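Local coordinates for protein 2-oxoglutarate carboxylase small subunit (Hydrogenobacter thermophilus, PDB 7KCT) that is a biotin carboxylase-type subunit with an ATP-grasp domain, forms a two-chain assembly, and binds ADP, bicarbonate ion and magnesium ion, at residues G20-R25 with R375-A379; A29-I35 with V317-R322; Y41-E45 with T387-D391; L222-N228 with I323-L329. Residues are numbered along the deposited sequence.

Contact 1: G20-R25 with R375-A379; sequences GEIACR and RVEHA
A buried helix-on-strand contact joins the Rossmann-like N-terminal domain to the C-terminal domain of this biotin carboxylase fold: the first turn of helix 20-32 lies across strand 374-378. The short axes approach to 7.5 Å at 114°, and the closest CA pair is Glu21 with His378, 5.0 Å. Gly20 has positive phi (70°), Arg25 N bonds to Glu21 O (2.9 Å), and 375-377 are extended. Ala379 supplies the apolar touch, its CB 3.9 Å from Cys24 SG and 3.8 Å from Gly20 C. No direct hydrogen bond crosses the interface. Glu377 (chi1 m, chi2 m) forms a salt bridge with Arg375, OE2 to NE 2.7 Å, and Arg25 (chi1 t, chi2 p) brings NE to 3.5 Å from Arg375 NH2, two donors. Arg25 NE bonds to His305, its NH2 pairs with Glu309 and Asp315, and Glu21 OE2 with Tyr90 and Lys396. His378, whose CA-to-CB bond points away, stacks on Tyr367 and bonds through NE2 to Val368 O, both of the second subunit. Two waters bridge the segments: one donates to Glu21 O (2.7 Å) and Glu377 OE1 (2.6 Å), the other to Glu21 OE1 (2.7 Å) and, weakly, to Glu377 OE1 (3.1 Å).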
loop_
_atom_site.group_PDB
_atom_site.type_symbol
_atom_site.label_atom_id
_atom_site.label_comp_id
_atom_site.label_asym_id
_atom_site.label_seq_id
_atom_site.Cartn_x
_atom_site.Cartn_y
_atom_site.Cartn_z
ATOM N N GLY A 20 6.713 -18.377 -0.930
ATOM C CA GLY A 20 6.558 -17.272 -1.841
ATOM C C GLY A 20 5.603 -16.233 -1.287
ATOM O O GLY A 20 5.437 -16.098 -0.083
ATOM N N GLU A 21 4.931 -15.520 -2.177
ATOM C CA GLU A 21 4.141 -14.370 -1.735
ATOM C C GLU A 21 2.985 -14.764 -0.829
ATOM O O GLU A 21 2.618 -13.995 0.071
ATOM C CB GLU A 21 3.618 -13.567 -2.932
ATOM C CG GLU A 21 2.566 -14.243 -3.831
ATOM C CD GLU A 21 1.144 -13.933 -3.404
ATOM O OE1 GLU A 21 0.957 -13.144 -2.434
ATOM O OE2 GLU A 21 0.209 -14.467 -4.057
ATOM N N ILE A 22 2.340 -15.909 -1.099
ATOM C CA ILE A 22 1.165 -16.292 -0.314
ATOM C C ILE A 22 1.601 -16.724 1.084
ATOM O O ILE A 22 0.882 -16.504 2.063
ATOM C CB ILE A 22 0.356 -17.369 -1.076
ATOM C CG1 ILE A 22 -0.964 -17.659 -0.378
ATOM C CG2 ILE A 22 1.111 -18.711 -1.201
ATOM C CD1 ILE A 22 -1.910 -16.471 -0.244
ATOM N N ALA A 23 2.772 -17.345 1.215
ATOM C CA ALA A 23 3.203 -17.689 2.559
ATOM C C ALA A 23 3.460 -16.407 3.348
ATOM O O ALA A 23 3.039 -16.300 4.510
ATOM C CB ALA A 23 4.423 -18.615 2.526
ATOM N N CYS A 24 4.018 -15.373 2.693
ATOM C CA CYS A 24 4.219 -14.098 3.376
ATOM C C CYS A 24 2.902 -13.445 3.758
ATOM O O CYS A 24 2.770 -12.910 4.868
ATOM C CB CYS A 24 5.063 -13.151 2.516
ATOM S SG CYS A 24 6.784 -13.750 2.294
ATOM N N ARG A 25 1.926 -13.482 2.860
ATOM C CA ARG A 25 0.590 -12.944 3.118
ATOM C C ARG A 25 -0.064 -13.598 4.321
ATOM O O ARG A 25 -0.681 -12.923 5.162
ATOM C CB ARG A 25 -0.255 -13.143 1.850
ATOM C CG ARG A 25 -1.740 -12.925 2.059
ATOM C CD ARG A 25 -2.048 -11.445 2.086
ATOM N NE ARG A 25 -3.456 -11.114 2.292
ATOM C CZ ARG A 25 -4.002 -10.846 3.464
ATOM N NH1 ARG A 25 -3.272 -10.912 4.579
ATOM N NH2 ARG A 25 -5.286 -10.488 3.505
ATOM N N ARG A 375 -0.750 -1.212 -3.265
ATOM C CA ARG A 375 -0.395 -2.323 -2.389
ATOM C C ARG A 375 0.485 -3.262 -3.184
ATOM O O ARG A 375 0.244 -3.514 -4.370
ATOM C CB ARG A 375 -1.679 -3.021 -1.867
ATOM C CG ARG A 375 -1.532 -4.348 -1.182
ATOM C CD ARG A 375 -2.905 -4.849 -0.758
ATOM N NE ARG A 375 -2.861 -6.198 -0.242
ATOM C CZ ARG A 375 -3.918 -6.859 0.194
ATOM N NH1 ARG A 375 -5.140 -6.303 0.171
ATOM N NH2 ARG A 375 -3.743 -8.072 0.640
ATOM N N VAL A 376 1.496 -3.801 -2.531
ATOM C CA VAL A 376 2.409 -4.726 -3.169
ATOM C C VAL A 376 2.439 -5.993 -2.342
ATOM O O VAL A 376 2.646 -5.926 -1.123
ATOM C CB VAL A 376 3.829 -4.161 -3.309
ATOM C CG1 VAL A 376 4.724 -5.210 -4.021
ATOM C CG2 VAL A 376 3.805 -2.885 -4.095
ATOM N N GLU A 377 2.241 -7.138 -2.998
ATOM C CA GLU A 377 2.398 -8.462 -2.396
ATOM C C GLU A 377 3.621 -9.117 -3.042
ATOM O O GLU A 377 3.624 -9.406 -4.243
ATOM C CB GLU A 377 1.147 -9.318 -2.586
ATOM C CG GLU A 377 -0.114 -8.708 -1.977
ATOM C CD GLU A 377 -0.278 -8.953 -0.452
ATOM O OE1 GLU A 377 0.341 -9.901 0.153
ATOM O OE2 GLU A 377 -1.057 -8.170 0.141
ATOM N N HIS A 378 4.667 -9.354 -2.253
ATOM C CA HIS A 378 5.895 -9.813 -2.884
ATOM C C HIS A 378 6.794 -10.494 -1.852
ATOM O O HIS A 378 6.662 -10.297 -0.633
ATOM C CB HIS A 378 6.617 -8.634 -3.585
ATOM C CG HIS A 378 7.380 -7.756 -2.659
ATOM N ND1 HIS A 378 8.703 -7.414 -2.875
ATOM C CD2 HIS A 378 7.034 -7.196 -1.473
ATOM C CE1 HIS A 378 9.136 -6.690 -1.854
ATOM N NE2 HIS A 378 8.138 -6.530 -1.000
ATOM N N ALA A 379 7.710 -11.312 -2.353
ATOM C CA ALA A 379 8.638 -11.978 -1.457
ATOM C C ALA A 379 10.067 -11.867 -1.956
ATOM O O ALA A 379 10.888 -12.742 -1.670
ATOM C CB ALA A 379 8.256 -13.448 -1.255
HETATM O O HOH W 1 2.556 -11.274 0.137
HETATM O O HOH W 2 -1.275 -12.051 -1.432
#

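Contact 2: A29-I35 with V317-R322; sequences ACKELGI and VKWQIR
Leu33 (chi1 m, chi2 t) and Ile321 (chi1 m, chi2 t) reach toward each other between two helices, and their CD1 and CG2 atoms meet at 3.8 Å. Leu33 CD1 also lies 3.8 Å from Lys318 CG, and Leu33 CD2 covers one face of the Arg322 guanidinium, 3.8 Å from NH2. Ile321 is shared further: its CD1 sits 4.0 Å from Cys30 SG and 4.1 Å from Ala29 CB, and its CG2 3.9 Å from Ile35 CD1. Small Ala29 permits the closest backbone approach, CA to CA of Lys318 5.4 Å, and its CB also meets Val317 CG1 at 4.0 Å. The contact joins the C-terminal end of helix 20-32 of the Rossmann-like N-terminal domain, with the turn that follows it, to helix 316-324 of the ATP-grasp domain, a helix-helix seam between domains. The first helix closes with a Schellman motif: Gly34 takes positive phi (79°), with Ile35 N to Cys30 O at 2.8 Å and Gly34 N to Lys31 O at 2.9 Å, and this turn brings Ile35 back against Ile321. Along one border runs a salt bridge. The CA-to-CB bond of Lys318 points sideways, yet its chain (chi1 t, chi2 t, chi3 m, chi4 t) carries NZ to 3.0 Å from OE1 of Glu32 (chi1 m, chi2 t). The same OE1 also pairs with Arg410 of the second subunit.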
loop_
_atom_site.group_PDB
_atom_site.type_symbol
_atom_site.label_atom_id
_atom_site.label_comp_id
_atom_site.label_asym_id
_atom_site.label_seq_id
_atom_site.Cartn_x
_atom_site.Cartn_y
_atom_site.Cartn_z
ATOM N N ALA A 29 -0.820 -11.981 8.301
ATOM C CA ALA A 29 -2.118 -12.064 8.967
ATOM C C ALA A 29 -1.984 -12.685 10.345
ATOM O O ALA A 29 -2.630 -12.232 11.296
ATOM C CB ALA A 29 -3.109 -12.860 8.109
ATOM N N CYS A 30 -1.152 -13.735 10.463
ATOM C CA CYS A 30 -0.899 -14.382 11.746
ATOM C C CYS A 30 -0.204 -13.447 12.735
ATOM O O CYS A 30 -0.548 -13.428 13.921
ATOM C CB CYS A 30 -0.053 -15.645 11.553
ATOM S SG CYS A 30 -0.882 -17.039 10.753
ATOM N N LYS A 31 0.783 -12.684 12.280
ATOM C CA LYS A 31 1.486 -11.785 13.188
ATOM C C LYS A 31 0.546 -10.711 13.717
ATOM O O LYS A 31 0.561 -10.398 14.915
ATOM C CB LYS A 31 2.664 -11.140 12.481
ATOM C CG LYS A 31 3.863 -12.073 12.281
ATOM C CD LYS A 31 4.925 -11.362 11.377
ATOM C CE LYS A 31 5.734 -10.345 12.163
ATOM N NZ LYS A 31 6.742 -10.964 13.126
ATOM N N GLU A 32 -0.315 -10.176 12.845
ATOM C CA GLU A 32 -1.257 -9.153 13.294
ATOM C C GLU A 32 -2.231 -9.720 14.325
ATOM O O GLU A 32 -2.626 -9.012 15.249
ATOM C CB GLU A 32 -2.011 -8.540 12.108
ATOM C CG GLU A 32 -1.126 -7.649 11.199
ATOM C CD GLU A 32 -1.856 -7.135 9.936
ATOM O OE1 GLU A 32 -3.055 -7.475 9.804
ATOM O OE2 GLU A 32 -1.251 -6.407 9.083
ATOM N N LEU A 33 -2.590 -10.996 14.205
ATOM C CA LEU A 33 -3.411 -11.712 15.180
ATOM C C LEU A 33 -2.651 -12.197 16.408
ATOM O O LEU A 33 -3.283 -12.720 17.314
ATOM C CB LEU A 33 -4.074 -12.923 14.506
ATOM C CG LEU A 33 -5.124 -12.649 13.440
ATOM C CD1 LEU A 33 -5.575 -13.919 12.731
ATOM C CD2 LEU A 33 -6.318 -11.959 14.116
ATOM N N GLY A 34 -1.324 -12.045 16.469
ATOM C CA GLY A 34 -0.543 -12.500 17.604
ATOM C C GLY A 34 -0.264 -13.977 17.621
ATOM O O GLY A 34 -0.076 -14.556 18.692
ATOM N N ILE A 35 -0.248 -14.607 16.472
ATOM C CA ILE A 35 -0.060 -16.043 16.351
ATOM C C ILE A 35 1.385 -16.295 15.923
ATOM O O ILE A 35 1.896 -15.621 15.017
ATOM C CB ILE A 35 -1.028 -16.642 15.310
ATOM C CG1 ILE A 35 -2.485 -16.423 15.735
ATOM C CG2 ILE A 35 -0.703 -18.091 15.068
ATOM C CD1 ILE A 35 -3.479 -16.586 14.562
ATOM N N VAL A 317 -7.990 -13.321 4.260
ATOM C CA VAL A 317 -7.098 -14.300 4.885
ATOM C C VAL A 317 -7.231 -14.267 6.412
ATOM O O VAL A 317 -7.240 -15.314 7.066
ATOM C CB VAL A 317 -5.647 -14.052 4.438
ATOM C CG1 VAL A 317 -4.682 -14.989 5.127
ATOM C CG2 VAL A 317 -5.519 -14.261 2.945
ATOM N N LYS A 318 -7.231 -13.074 7.013
ATOM C CA LYS A 318 -7.429 -13.006 8.453
ATOM C C LYS A 318 -8.748 -13.679 8.838
ATOM O O LYS A 318 -8.812 -14.400 9.843
ATOM C CB LYS A 318 -7.377 -11.552 8.925
ATOM C CG LYS A 318 -7.212 -11.422 10.428
ATOM C CD LYS A 318 -7.080 -9.985 10.918
ATOM C CE LYS A 318 -5.754 -9.368 10.573
ATOM N NZ LYS A 318 -5.560 -8.071 11.317
ATOM N N TRP A 319 -9.815 -13.463 8.040
ATOM C CA TRP A 319 -11.099 -14.107 8.329
ATOM C C TRP A 319 -11.010 -15.618 8.169
ATOM O O TRP A 319 -11.599 -16.357 8.970
ATOM C CB TRP A 319 -12.241 -13.515 7.447
ATOM C CG TRP A 319 -12.806 -12.334 8.151
ATOM C CD1 TRP A 319 -12.685 -11.018 7.793
ATOM C CD2 TRP A 319 -13.526 -12.343 9.401
ATOM N NE1 TRP A 319 -13.250 -10.221 8.751
ATOM C CE2 TRP A 319 -13.810 -11.006 9.725
ATOM C CE3 TRP A 319 -13.992 -13.360 10.250
ATOM C CZ2 TRP A 319 -14.520 -10.648 10.885
ATOM C CZ3 TRP A 319 -14.703 -13.008 11.385
ATOM C CH2 TRP A 319 -14.956 -11.664 11.696
ATOM N N GLN A 320 -10.290 -16.116 7.157
ATOM C CA GLN A 320 -10.069 -17.552 7.095
ATOM C C GLN A 320 -9.605 -18.069 8.452
ATOM O O GLN A 320 -10.095 -19.079 8.955
ATOM C CB GLN A 320 -9.039 -17.900 6.015
ATOM C CG GLN A 320 -9.550 -18.076 4.578
ATOM C CD GLN A 320 -8.422 -18.447 3.647
ATOM O OE1 GLN A 320 -7.425 -17.708 3.522
ATOM N NE2 GLN A 320 -8.509 -19.630 3.073
ATOM N N ILE A 321 -8.621 -17.397 9.039
ATOM C CA ILE A 321 -7.994 -17.902 10.249
ATOM C C ILE A 321 -8.951 -17.807 11.426
ATOM O O ILE A 321 -9.056 -18.729 12.221
ATOM C CB ILE A 321 -6.693 -17.130 10.520
ATOM C CG1 ILE A 321 -5.683 -17.442 9.409
ATOM C CG2 ILE A 321 -6.116 -17.548 11.875
ATOM C CD1 ILE A 321 -4.582 -16.460 9.309
ATOM N N ARG A 322 -9.676 -16.706 11.542
ATOM C CA ARG A 322 -10.661 -16.565 12.597
ATOM C C ARG A 322 -11.781 -17.595 12.480
ATOM O O ARG A 322 -12.285 -18.091 13.496
ATOM C CB ARG A 322 -11.258 -15.174 12.549
ATOM C CG ARG A 322 -10.402 -14.071 13.051
ATOM C CD ARG A 322 -11.052 -12.708 12.719
ATOM N NE ARG A 322 -10.434 -11.732 13.566
ATOM C CZ ARG A 322 -10.047 -10.520 13.193
ATOM N NH1 ARG A 322 -10.232 -10.085 11.941
ATOM N NH2 ARG A 322 -9.446 -9.741 14.094
#

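Contact 3: Y41-E45 with T387-D391; sequences YNEIE and TPYYD
One methyl group is the focus of this contact between two loops: Ile44 CD1 touches three residues, although the nearest CA atoms, Ile44 and Thr387, are 8.7 Å apart. With chi1 p and chi2 t, Ile44 sends CD1 to 3.6 Å from Tyr389 CD2, 3.9 Å from Tyr390 CE2 and 4.1 Å from Thr387 CG2. Loop 41-45 follows strand 36-41 of the Rossmann-like parallel sheet; its shape is set by an Asx turn, Ile44 N to Asn42 OD1 at 2.9 Å, and by Glu45 N to Asn42 O at 2.8 Å. Loop 387-391 joins strands 385-386 and 393-401 of the C-terminal domain, and a weak bond, Tyr389 N to Thr387 OG1 at 3.5 Å, spans its start. Tyr390 also lies beside the other loop, with OH 3.8 Å from Asn42 CB and CE2 3.8 Å from Glu45 OE1. These polar ends are bonded elsewhere, Tyr390 OH to Pro64 O and Glu45 to Arg19. Asp391, whose side chain is modelled to CB alone, touches a bound ADP. With no hydrogen bond and 219 Å² buried, the loops are held to each other by van der Waals contact around Ile44, while polar partners outside the two segments fix the side chains beside it.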
loop_
_atom_site.group_PDB
_atom_site.type_symbol
_atom_site.label_atom_id
_atom_site.label_comp_id
_atom_site.label_asym_id
_atom_site.label_seq_id
_atom_site.Cartn_x
_atom_site.Cartn_y
_atom_site.Cartn_z
ATOM N N TYR A 41 10.473 -25.231 3.998
ATOM C CA TYR A 41 11.172 -24.828 2.799
ATOM C C TYR A 41 12.077 -25.933 2.302
ATOM O O TYR A 41 12.441 -26.851 3.040
ATOM C CB TYR A 41 12.006 -23.537 3.002
ATOM C CG TYR A 41 13.127 -23.654 3.996
ATOM C CD1 TYR A 41 12.876 -23.644 5.357
ATOM C CD2 TYR A 41 14.457 -23.734 3.575
ATOM C CE1 TYR A 41 13.893 -23.768 6.275
ATOM C CE2 TYR A 41 15.491 -23.843 4.493
ATOM C CZ TYR A 41 15.190 -23.883 5.827
ATOM O OH TYR A 41 16.174 -23.958 6.740
ATOM N N ASN A 42 12.436 -25.812 1.032
ATOM C CA ASN A 42 13.433 -26.698 0.436
ATOM C C ASN A 42 14.810 -26.068 0.529
ATOM O O ASN A 42 14.964 -24.840 0.484
ATOM C CB ASN A 42 13.073 -26.978 -1.027
ATOM C CG ASN A 42 13.933 -28.069 -1.653
ATOM O OD1 ASN A 42 15.029 -27.789 -2.146
ATOM N ND2 ASN A 42 13.468 -29.310 -1.576
ATOM N N GLU A 43 15.826 -26.932 0.652
ATOM C CA GLU A 43 17.215 -26.481 0.695
ATOM C C GLU A 43 17.539 -25.491 -0.435
ATOM O O GLU A 43 18.409 -24.637 -0.277
ATOM C CB GLU A 43 18.171 -27.702 0.650
ATOM N N ILE A 44 16.874 -25.567 -1.587
ATOM C CA ILE A 44 17.239 -24.607 -2.632
ATOM C C ILE A 44 16.786 -23.177 -2.343
ATOM O O ILE A 44 17.246 -22.251 -3.019
ATOM C CB ILE A 44 16.678 -24.958 -4.025
ATOM C CG1 ILE A 44 15.160 -25.127 -3.923
ATOM C CG2 ILE A 44 17.421 -26.200 -4.593
ATOM C CD1 ILE A 44 14.450 -24.981 -5.197
ATOM N N GLU A 45 15.916 -22.967 -1.349
ATOM C CA GLU A 45 15.309 -21.676 -1.023
ATOM C C GLU A 45 15.656 -21.280 0.409
ATOM O O GLU A 45 14.826 -20.755 1.159
ATOM C CB GLU A 45 13.795 -21.749 -1.215
ATOM C CG GLU A 45 13.303 -21.596 -2.643
ATOM C CD GLU A 45 11.825 -21.206 -2.694
ATOM O OE1 GLU A 45 10.995 -21.845 -1.985
ATOM O OE2 GLU A 45 11.523 -20.235 -3.439
ATOM N N THR A 387 13.691 -20.169 -9.790
ATOM C CA THR A 387 14.047 -21.555 -10.102
ATOM C C THR A 387 13.043 -22.144 -11.089
ATOM O O THR A 387 11.927 -21.635 -11.232
ATOM C CB THR A 387 14.048 -22.408 -8.823
ATOM O OG1 THR A 387 12.699 -22.550 -8.387
ATOM C CG2 THR A 387 14.900 -21.760 -7.734
ATOM N N PRO A 388 13.378 -23.236 -11.790
ATOM C CA PRO A 388 12.381 -23.853 -12.677
ATOM C C PRO A 388 11.277 -24.633 -11.924
ATOM O O PRO A 388 10.224 -24.931 -12.510
ATOM C CB PRO A 388 13.245 -24.764 -13.559
ATOM C CG PRO A 388 14.361 -25.194 -12.614
ATOM C CD PRO A 388 14.671 -23.943 -11.832
ATOM N N TYR A 389 11.457 -24.915 -10.636
ATOM C CA TYR A 389 10.579 -25.828 -9.901
ATOM C C TYR A 389 9.235 -25.229 -9.504
ATOM O O TYR A 389 8.266 -25.987 -9.308
ATOM C CB TYR A 389 11.312 -26.276 -8.635
ATOM C CG TYR A 389 12.645 -26.872 -8.885
ATOM C CD1 TYR A 389 12.750 -28.137 -9.467
ATOM C CD2 TYR A 389 13.807 -26.204 -8.533
ATOM C CE1 TYR A 389 13.952 -28.681 -9.714
ATOM C CE2 TYR A 389 15.009 -26.738 -8.774
ATOM C CZ TYR A 389 15.086 -27.986 -9.362
ATOM O OH TYR A 389 16.301 -28.547 -9.590
ATOM N N TYR A 390 9.133 -23.890 -9.409
ATOM C CA TYR A 390 7.932 -23.257 -8.895
ATOM C C TYR A 390 7.356 -22.226 -9.846
ATOM O O TYR A 390 7.966 -21.829 -10.848
ATOM C CB TYR A 390 8.196 -22.552 -7.549
ATOM C CG TYR A 390 8.828 -23.428 -6.546
ATOM C CD1 TYR A 390 8.189 -24.583 -6.085
ATOM C CD2 TYR A 390 10.083 -23.121 -6.047
ATOM C CE1 TYR A 390 8.820 -25.418 -5.139
ATOM C CE2 TYR A 390 10.691 -23.903 -5.140
ATOM C CZ TYR A 390 10.050 -25.054 -4.671
ATOM O OH TYR A 390 10.688 -25.828 -3.750
ATOM N N ASP A 391 6.134 -21.808 -9.518
ATOM C CA ASP A 391 5.462 -20.778 -10.295
ATOM C C ASP A 391 6.377 -19.567 -10.516
ATOM O O ASP A 391 7.292 -19.267 -9.722
ATOM C CB ASP A 391 4.132 -20.345 -9.630
#

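Contact 4: L222-N228 with I323-L329; sequences LGDKYGN and IAAGERL
Within the ATP-grasp domain, the turn of the beta hairpin formed by strands 215-223 and 229-236 packs on the C-terminal end of helix 316-324. Residues 224-227 form a type I turn, and Asp224 N donates to Asn228 O (3.1 Å) just outside it. Asp224 (chi1 p) uses OD1 for an Asx turn, accepting Tyr226 N at 2.8 Å and also Asn228 N at 3.0 Å; OD2 crosses to accept Leu329 N at 3.0 Å and 174°. The helix ends in a Schellman motif at Gly326 (phi 98°), where a side chain would strike the preceding carbonyl and press on Tyr226 OH. That hydroxyl donates to Gly326 O, 2.7 Å, and Lys225, extended beyond chi1 m, donates from NZ to Ala324 O, 3.1 Å, so two side chains of the turn bond to carbonyls where the helix ends. One water accepts from Lys225 N (3.1 Å) and donates to Ile323 O (3.0 Å) and Glu327 O (2.6 Å). On the buried side, Leu222 CD1 meets Ile323 CD1 at 3.8 Å and Leu222 CD2 meets Leu329 CD1 at 4.0 Å, with Trp319 alongside. Farther out, the Arg328 guanidinium stacks on the Tyr226 ring, planes at 18°, in a cation-pi contact with CZ 4.4 Å from the ring centroid.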
loop_
_atom_site.group_PDB
_atom_site.type_symbol
_atom_site.label_atom_id
_atom_site.label_comp_id
_atom_site.label_asym_id
_atom_site.label_seq_id
_atom_site.Cartn_x
_atom_site.Cartn_y
_atom_site.Cartn_z
ATOM N N LEU A 222 -17.489 -16.215 1.395
ATOM C CA LEU A 222 -16.870 -16.357 2.713
ATOM C C LEU A 222 -17.946 -16.830 3.696
ATOM O O LEU A 222 -18.981 -16.171 3.813
ATOM C CB LEU A 222 -16.274 -15.018 3.151
ATOM C CG LEU A 222 -15.434 -14.998 4.424
ATOM C CD1 LEU A 222 -14.187 -15.819 4.238
ATOM C CD2 LEU A 222 -15.045 -13.573 4.803
ATOM N N GLY A 223 -17.731 -17.974 4.356
ATOM C CA GLY A 223 -18.685 -18.492 5.330
ATOM C C GLY A 223 -18.008 -18.902 6.626
ATOM O O GLY A 223 -16.844 -19.299 6.639
ATOM N N ASP A 224 -18.771 -18.838 7.731
ATOM C CA ASP A 224 -18.306 -19.365 9.013
ATOM C C ASP A 224 -18.868 -20.770 9.258
ATOM O O ASP A 224 -19.600 -21.325 8.443
ATOM C CB ASP A 224 -18.633 -18.402 10.160
ATOM C CG ASP A 224 -20.136 -18.265 10.462
ATOM O OD1 ASP A 224 -20.910 -19.195 10.149
ATOM O OD2 ASP A 224 -20.511 -17.229 11.063
ATOM N N LYS A 225 -18.491 -21.372 10.384
ATOM C CA LYS A 225 -18.875 -22.753 10.657
ATOM C C LYS A 225 -20.315 -22.878 11.156
ATOM O O LYS A 225 -20.780 -24.001 11.375
ATOM C CB LYS A 225 -17.886 -23.354 11.660
ATOM C CG LYS A 225 -16.459 -23.467 11.063
ATOM C CD LYS A 225 -15.498 -24.251 11.932
ATOM C CE LYS A 225 -14.165 -24.494 11.239
ATOM N NZ LYS A 225 -13.144 -25.120 12.171
ATOM N N TYR A 226 -21.017 -21.754 11.304
ATOM C CA TYR A 226 -22.358 -21.680 11.862
ATOM C C TYR A 226 -23.389 -21.336 10.805
ATOM O O TYR A 226 -24.468 -20.830 11.140
ATOM C CB TYR A 226 -22.391 -20.636 12.974
ATOM C CG TYR A 226 -21.270 -20.846 13.951
ATOM C CD1 TYR A 226 -21.292 -21.913 14.830
ATOM C CD2 TYR A 226 -20.162 -20.004 13.959
ATOM C CE1 TYR A 226 -20.254 -22.125 15.715
ATOM C CE2 TYR A 226 -19.114 -20.202 14.836
ATOM C CZ TYR A 226 -19.161 -21.261 15.711
ATOM O OH TYR A 226 -18.113 -21.454 16.584
ATOM N N GLY A 227 -23.044 -21.547 9.533
ATOM C CA GLY A 227 -23.961 -21.351 8.425
ATOM C C GLY A 227 -24.162 -19.929 7.952
ATOM O O GLY A 227 -25.063 -19.690 7.147
ATOM N N ASN A 228 -23.374 -18.967 8.396
ATOM C CA ASN A 228 -23.519 -17.603 7.903
ATOM C C ASN A 228 -22.555 -17.395 6.729
ATOM O O ASN A 228 -21.343 -17.252 6.930
ATOM C CB ASN A 228 -23.246 -16.595 9.005
ATOM C CG ASN A 228 -23.378 -15.154 8.521
ATOM O OD1 ASN A 228 -22.640 -14.272 8.961
ATOM N ND2 ASN A 228 -24.286 -14.916 7.590
ATOM N N ILE A 323 -12.276 -17.813 11.257
ATOM C CA ILE A 323 -13.329 -18.785 11.007
ATOM C C ILE A 323 -12.866 -20.167 11.409
ATOM O O ILE A 323 -13.606 -20.929 12.029
ATOM C CB ILE A 323 -13.740 -18.743 9.518
ATOM C CG1 ILE A 323 -14.661 -17.594 9.207
ATOM C CG2 ILE A 323 -14.392 -20.035 9.083
ATOM C CD1 ILE A 323 -14.691 -17.268 7.710
ATOM N N ALA A 324 -11.622 -20.511 11.079
ATOM C CA ALA A 324 -11.117 -21.836 11.412
ATOM C C ALA A 324 -10.999 -22.026 12.927
ATOM O O ALA A 324 -11.167 -23.144 13.419
ATOM C CB ALA A 324 -9.760 -22.065 10.747
ATOM N N ALA A 325 -10.771 -20.953 13.665
ATOM C CA ALA A 325 -10.768 -20.986 15.127
ATOM C C ALA A 325 -12.176 -21.013 15.736
ATOM O O ALA A 325 -12.310 -21.149 16.967
ATOM C CB ALA A 325 -10.036 -19.748 15.640
ATOM N N GLY A 326 -13.218 -20.860 14.916
ATOM C CA GLY A 326 -14.586 -20.895 15.398
ATOM C C GLY A 326 -15.222 -19.554 15.649
ATOM O O GLY A 326 -16.301 -19.500 16.259
ATOM N N GLU A 327 -14.570 -18.464 15.278
ATOM C CA GLU A 327 -15.234 -17.178 15.411
ATOM C C GLU A 327 -16.422 -17.113 14.465
ATOM O O GLU A 327 -16.433 -17.763 13.420
ATOM C CB GLU A 327 -14.318 -16.015 15.085
ATOM C CG GLU A 327 -13.181 -15.827 16.075
ATOM C CD GLU A 327 -12.484 -14.508 15.896
ATOM O OE1 GLU A 327 -13.095 -13.580 15.312
ATOM O OE2 GLU A 327 -11.331 -14.395 16.348
ATOM N N ARG A 328 -17.424 -16.325 14.839
ATOM C CA ARG A 328 -18.539 -16.024 13.960
ATOM C C ARG A 328 -18.117 -14.941 12.978
ATOM O O ARG A 328 -17.317 -14.052 13.302
ATOM C CB ARG A 328 -19.750 -15.508 14.751
ATOM C CG ARG A 328 -20.617 -16.544 15.370
ATOM C CD ARG A 328 -22.017 -16.032 15.787
ATOM N NE ARG A 328 -22.913 -17.174 15.703
ATOM C CZ ARG A 328 -22.958 -18.158 16.588
ATOM N NH1 ARG A 328 -22.168 -18.180 17.682
ATOM N NH2 ARG A 328 -23.773 -19.167 16.387
ATOM N N LEU A 329 -18.684 -15.015 11.777
ATOM C CA LEU A 329 -18.497 -13.978 10.769
ATOM C C LEU A 329 -19.291 -12.736 11.166
ATOM O O LEU A 329 -20.512 -12.800 11.337
ATOM C CB LEU A 329 -18.916 -14.537 9.407
ATOM C CG LEU A 329 -18.550 -13.845 8.099
ATOM C CD1 LEU A 329 -17.140 -13.273 8.240
ATOM C CD2 LEU A 329 -18.590 -14.831 6.940
HETATM O O HOH W 3 -16.516 -20.093 12.329
#

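Along the chain the first segments of contacts 1, 2, 3 and 4 come in that order, and their partners follow as 317-322, 323-329, 375-379 and 387-391. Contacts 1 and 2 share helix 20-32, their centres 15 Å apart; Arg25 packs on Val317 between them, and both touch the second subunit. Contacts 2 and 4 share helix 316-324, their centres 14 Å apart, with Trp319 packing on Leu222 and Leu329. Contact 3 touches none of the others; its centre is 16 Å from that of contact 1 and 34 Å from that of contact 4. The N-terminal domain thus meets the C-terminal domain in contacts 1 and 3 and the ATP-grasp domain in contact 2, while contact 4 lies within the latter.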